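Local coordinates for putative ATP-grasp superfamily protein (Archaeoglobus fulgidus, PDB 3DF7) that is of unknown function but belongs to the ATP-grasp superfamily and so probably binds ATP and a metal ion, at residues D18-S30 with K283-Y297. Residues are numbered along the deposited sequence; the frame is centred on the assembly and turned at random.
Sequences DSTAVEGLAMFKS and KSKSAEKPYVSVGDY
Lys-283 reaches segment 18-30 of helix 18-35 with its ammonium group and makes every direct polar bond of this contact. NZ forms a salt bridge with Glu-23 OE2 at 2.6 Å, on the carboxylate's anti lone pair, and donates to Ser-19 O at 3.0 Å from well above the carbonyl plane; a bond to Ser-19 OG is weak. The lysine chain runs extended until it bends at the CG-CD bond (chi3 -61°), which turns NZ in between Ser-19 and Glu-23. A methionine in its place would probably leave the Glu-23 carboxylate without its charged mate on this strand and Ser-19 O without this donor. Glu-23 OE1 has its own partner, Thr-251 OG1.

Two tyrosines lie against segment 18-30, Tyr-297 by Ser-19 and Tyr-291 by Lys-29. Ser-19 CB sits over one face of the Tyr-297 ring, 3.9 Å from its centroid. Lys-29 CD lies over a face of Tyr-291 and also presses on Val-292 CG1, a tight 3.4 Å; Ala-26 O meets that ring at its edge, in plane. One water joins Tyr-291 OH to Lys-29 NZ, another joins it to Ser-30 OG.

On the side of the helix turned to strand 292-294 the packing is largely apolar. Val-294 CG2 wedges between Val-22 and Leu-25 CD2 (3.6 Å to the latter), and Val-292 CG2 rests on Ala-26 CB at 3.7 Å.

Segment 18-30 runs roughly antiparallel to strand 292-294, at 148° between their N-to-C directions; there Tyr-291 and Val-292 form a classic beta bulge opposite Leu-299. Helix 18-35 connects the neighbouring parallel strands 3-8 and 40-42 as a beta-alpha-beta crossover, so the contact joins the N-terminal parallel sheet to the edge of the eight-strand antiparallel sheet.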
loop_
_atom_site.group_PDB
_atom_site.type_symbol
_atom_site.label_atom_id
_atom_site.label_comp_id
_atom_site.label_asym_id
_atom_site.label_seq_id
_atom_site.Cartn_x
_atom_site.Cartn_y
_atom_site.Cartn_z
ATOM N N ASP A 18 -2.394 13.823 10.747
ATOM C CA ASP A 18 -1.003 13.907 10.305
ATOM C C ASP A 18 -0.239 12.591 10.315
ATOM O O ASP A 18 0.577 12.341 9.429
ATOM C CB ASP A 18 -0.233 14.920 11.153
ATOM C CG ASP A 18 -0.931 16.260 11.236
ATOM O OD1 ASP A 18 -1.716 16.584 10.323
ATOM O OD2 ASP A 18 -0.685 16.992 12.212
ATOM N N SER A 19 -0.492 11.759 11.320
ATOM C CA SER A 19 0.189 10.474 11.435
ATOM C C SER A 19 0.059 9.650 10.161
ATOM O O SER A 19 1.040 9.087 9.670
ATOM C CB SER A 19 -0.375 9.676 12.612
ATOM O OG SER A 19 0.191 8.378 12.650
ATOM N N THR A 20 -1.159 9.576 9.635
ATOM C CA THR A 20 -1.430 8.820 8.418
ATOM C C THR A 20 -1.083 9.652 7.191
ATOM O O THR A 20 -0.635 9.120 6.178
ATOM C CB THR A 20 -2.923 8.418 8.329
ATOM O OG1 THR A 20 -3.275 7.628 9.469
ATOM C CG2 THR A 20 -3.192 7.610 7.061
ATOM N N ALA A 21 -1.290 10.959 7.296
ATOM C CA ALA A 21 -1.013 11.868 6.191
ATOM C C ALA A 21 0.449 11.854 5.761
ATOM O O ALA A 21 0.748 11.977 4.572
ATOM C CB ALA A 21 -1.424 13.286 6.571
ATOM N N VAL A 22 1.361 11.711 6.716
ATOM C CA VAL A 22 2.777 11.716 6.376
ATOM C C VAL A 22 3.132 10.549 5.452
ATOM O O VAL A 22 3.996 10.684 4.580
ATOM C CB VAL A 22 3.665 11.698 7.650
ATOM C CG1 VAL A 22 3.715 10.297 8.258
ATOM C CG2 VAL A 22 5.057 12.217 7.309
ATOM N N GLU A 23 2.461 9.413 5.634
ATOM C CA GLU A 23 2.712 8.251 4.784
ATOM C C GLU A 23 2.149 8.500 3.386
ATOM O O GLU A 23 2.799 8.200 2.385
ATOM C CB GLU A 23 2.075 6.993 5.381
ATOM C CG GLU A 23 2.792 6.467 6.618
ATOM C CD GLU A 23 2.209 5.155 7.113
ATOM O OE1 GLU A 23 2.166 4.186 6.327
ATOM O OE2 GLU A 23 1.795 5.098 8.287
ATOM N N GLY A 24 0.939 9.046 3.319
ATOM C CA GLY A 24 0.342 9.333 2.024
ATOM C C GLY A 24 1.173 10.342 1.247
ATOM O O GLY A 24 1.403 10.184 0.043
ATOM N N LEU A 25 1.625 11.386 1.934
ATOM C CA LEU A 25 2.439 12.416 1.300
ATOM C C LEU A 25 3.731 11.812 0.754
ATOM O O LEU A 25 4.172 12.154 -0.340
ATOM C CB LEU A 25 2.769 13.525 2.301
ATOM C CG LEU A 25 3.729 14.609 1.805
ATOM C CD1 LEU A 25 3.151 15.303 0.570
ATOM C CD2 LEU A 25 3.971 15.617 2.918
ATOM N N ALA A 26 4.333 10.915 1.529
ATOM C CA ALA A 26 5.571 10.260 1.125
ATOM C C ALA A 26 5.346 9.424 -0.129
ATOM O O ALA A 26 6.163 9.433 -1.057
ATOM C CB ALA A 26 6.089 9.381 2.258
HETATM N N MSE A 27 4.233 8.702 -0.166
HETATM C CA MSE A 27 3.931 7.884 -1.326
HETATM C C MSE A 27 3.670 8.745 -2.555
HETATM O O MSE A 27 4.105 8.404 -3.653
HETATM C CB MSE A 27 2.721 6.979 -1.063
HETATM C CG MSE A 27 3.034 5.764 -0.194
HETATM SE SE MSE A 27 1.543 4.531 -0.050
HETATM C CE MSE A 27 0.770 5.228 1.569
ATOM N N PHE A 28 2.946 9.849 -2.382
ATOM C CA PHE A 28 2.661 10.724 -3.519
ATOM C C PHE A 28 3.961 11.300 -4.077
ATOM O O PHE A 28 4.177 11.318 -5.290
ATOM C CB PHE A 28 1.739 11.880 -3.114
ATOM C CG PHE A 28 1.349 12.772 -4.263
ATOM C CD1 PHE A 28 0.305 12.421 -5.113
ATOM C CD2 PHE A 28 2.048 13.948 -4.514
ATOM C CE1 PHE A 28 -0.040 13.228 -6.198
ATOM C CE2 PHE A 28 1.713 14.766 -5.600
ATOM C CZ PHE A 28 0.665 14.402 -6.443
ATOM N N LYS A 29 4.823 11.786 -3.186
ATOM C CA LYS A 29 6.105 12.355 -3.597
ATOM C C LYS A 29 6.905 11.298 -4.355
ATOM O O LYS A 29 7.434 11.552 -5.442
ATOM C CB LYS A 29 6.891 12.825 -2.365
ATOM C CG LYS A 29 8.246 13.456 -2.674
ATOM C CD LYS A 29 9.029 13.715 -1.389
ATOM C CE LYS A 29 10.304 14.505 -1.642
ATOM N NZ LYS A 29 11.142 13.899 -2.713
ATOM N N SER A 30 6.971 10.101 -3.781
ATOM C CA SER A 30 7.706 9.002 -4.389
ATOM C C SER A 30 7.130 8.622 -5.753
ATOM O O SER A 30 7.878 8.372 -6.699
ATOM C CB SER A 30 7.697 7.784 -3.455
ATOM O OG SER A 30 8.343 6.681 -4.063
ATOM N N LYS A 283 8.400 6.105 10.863
ATOM C CA LYS A 283 7.562 7.240 11.187
ATOM C C LYS A 283 8.051 7.735 12.541
ATOM O O LYS A 283 8.294 6.943 13.458
ATOM C CB LYS A 283 6.097 6.806 11.268
ATOM C CG LYS A 283 5.133 7.921 11.622
ATOM C CD LYS A 283 3.711 7.390 11.772
ATOM C CE LYS A 283 3.210 6.776 10.475
ATOM N NZ LYS A 283 1.807 6.295 10.586
ATOM N N SER A 284 8.215 9.045 12.657
ATOM C CA SER A 284 8.698 9.624 13.897
ATOM C C SER A 284 8.115 11.008 14.106
ATOM O O SER A 284 7.306 11.486 13.302
ATOM C CB SER A 284 10.229 9.706 13.866
ATOM O OG SER A 284 10.684 10.391 12.703
ATOM N N LYS A 285 8.530 11.642 15.199
ATOM C CA LYS A 285 8.083 12.981 15.538
ATOM C C LYS A 285 9.255 13.952 15.411
ATOM O O LYS A 285 10.288 13.778 16.054
ATOM C CB LYS A 285 7.543 13.017 16.973
ATOM C CG LYS A 285 6.355 12.084 17.231
ATOM C CD LYS A 285 5.138 12.471 16.398
ATOM C CE LYS A 285 4.014 13.043 17.259
ATOM N NZ LYS A 285 4.418 14.275 17.989
ATOM N N SER A 286 9.091 14.954 14.558
ATOM C CA SER A 286 10.106 15.984 14.356
ATOM C C SER A 286 11.534 15.493 14.124
ATOM O O SER A 286 12.477 16.023 14.710
ATOM C CB SER A 286 10.089 16.942 15.550
ATOM O OG SER A 286 8.781 17.442 15.767
ATOM N N ALA A 287 11.703 14.489 13.271
ATOM C CA ALA A 287 13.045 13.992 12.980
ATOM C C ALA A 287 13.795 15.115 12.267
ATOM O O ALA A 287 13.202 15.878 11.498
ATOM C CB ALA A 287 12.973 12.755 12.091
ATOM N N GLU A 288 15.096 15.215 12.515
ATOM C CA GLU A 288 15.907 16.267 11.913
ATOM C C GLU A 288 16.078 16.162 10.401
ATOM O O GLU A 288 16.073 17.176 9.703
ATOM C CB GLU A 288 17.292 16.296 12.566
ATOM C CG GLU A 288 18.200 17.394 12.022
ATOM C CD GLU A 288 19.540 17.436 12.724
ATOM O OE1 GLU A 288 19.552 17.494 13.969
ATOM O OE2 GLU A 288 20.578 17.416 12.035
ATOM N N LYS A 289 16.225 14.938 9.897
ATOM C CA LYS A 289 16.429 14.719 8.465
ATOM C C LYS A 289 15.353 13.820 7.862
ATOM O O LYS A 289 15.607 12.664 7.524
ATOM C CB LYS A 289 17.821 14.113 8.248
ATOM C CG LYS A 289 18.935 14.993 8.816
ATOM C CD LYS A 289 20.308 14.344 8.751
ATOM C CE LYS A 289 21.363 15.278 9.344
ATOM N NZ LYS A 289 22.710 14.652 9.394
ATOM N N PRO A 290 14.134 14.356 7.692
ATOM C CA PRO A 290 13.040 13.567 7.127
ATOM C C PRO A 290 12.969 13.587 5.608
ATOM O O PRO A 290 13.628 14.388 4.948
ATOM C CB PRO A 290 11.814 14.214 7.746
ATOM C CG PRO A 290 12.190 15.679 7.681
ATOM C CD PRO A 290 13.649 15.679 8.135
ATOM N N TYR A 291 12.162 12.683 5.069
ATOM C CA TYR A 291 11.932 12.591 3.635
ATOM C C TYR A 291 10.799 13.589 3.377
ATOM O O TYR A 291 10.849 14.372 2.431
ATOM C CB TYR A 291 11.503 11.169 3.270
ATOM C CG TYR A 291 11.052 10.981 1.832
ATOM C CD1 TYR A 291 11.897 11.287 0.767
ATOM C CD2 TYR A 291 9.785 10.472 1.545
ATOM C CE1 TYR A 291 11.492 11.085 -0.558
ATOM C CE2 TYR A 291 9.366 10.267 0.233
ATOM C CZ TYR A 291 10.225 10.573 -0.816
ATOM O OH TYR A 291 9.830 10.349 -2.116
ATOM N N VAL A 292 9.784 13.546 4.238
ATOM C CA VAL A 292 8.637 14.456 4.172
ATOM C C VAL A 292 8.098 14.654 5.581
ATOM O O VAL A 292 8.337 13.829 6.466
ATOM C CB VAL A 292 7.469 13.921 3.287
ATOM C CG1 VAL A 292 7.924 13.790 1.842
ATOM C CG2 VAL A 292 6.958 12.587 3.825
ATOM N N SER A 293 7.374 15.751 5.788
ATOM C CA SER A 293 6.796 16.050 7.093
ATOM C C SER A 293 5.359 16.543 6.947
ATOM O O SER A 293 4.990 17.113 5.921
ATOM C CB SER A 293 7.603 17.146 7.801
ATOM O OG SER A 293 8.983 16.832 7.874
ATOM N N VAL A 294 4.559 16.300 7.980
ATOM C CA VAL A 294 3.177 16.759 8.043
ATOM C C VAL A 294 2.952 17.075 9.516
ATOM O O VAL A 294 2.899 16.173 10.352
ATOM C CB VAL A 294 2.166 15.684 7.588
ATOM C CG1 VAL A 294 0.741 16.185 7.821
ATOM C CG2 VAL A 294 2.362 15.370 6.110
ATOM N N GLY A 295 2.829 18.357 9.835
ATOM C CA GLY A 295 2.646 18.737 11.223
ATOM C C GLY A 295 3.915 18.367 11.968
ATOM O O GLY A 295 5.014 18.689 11.512
ATOM N N ASP A 296 3.772 17.683 13.100
ATOM C CA ASP A 296 4.926 17.268 13.897
ATOM C C ASP A 296 5.408 15.870 13.515
ATOM O O ASP A 296 6.346 15.346 14.113
ATOM C CB ASP A 296 4.585 17.291 15.393
ATOM C CG ASP A 296 4.304 18.692 15.911
ATOM O OD1 ASP A 296 5.142 19.592 15.684
ATOM O OD2 ASP A 296 3.252 18.889 16.555
ATOM N N TYR A 297 4.762 15.269 12.520
ATOM C CA TYR A 297 5.133 13.933 12.076
ATOM C C TYR A 297 6.112 13.959 10.910
ATOM O O TYR A 297 5.992 14.773 9.993
ATOM C CB TYR A 297 3.883 13.140 11.683
ATOM C CG TYR A 297 3.134 12.552 12.859
ATOM C CD1 TYR A 297 3.508 11.326 13.403
ATOM C CD2 TYR A 297 2.064 13.232 13.441
ATOM C CE1 TYR A 297 2.836 10.787 14.501
ATOM C CE2 TYR A 297 1.383 12.705 14.540
ATOM C CZ TYR A 297 1.776 11.482 15.064
ATOM O OH TYR A 297 1.114 10.953 16.150
HETATM O O HOH W 1 1.125 17.009 14.022
HETATM O O HOH W 2 11.415 11.265 -3.961
HETATM O O HOH W 3 10.992 7.617 -3.212
#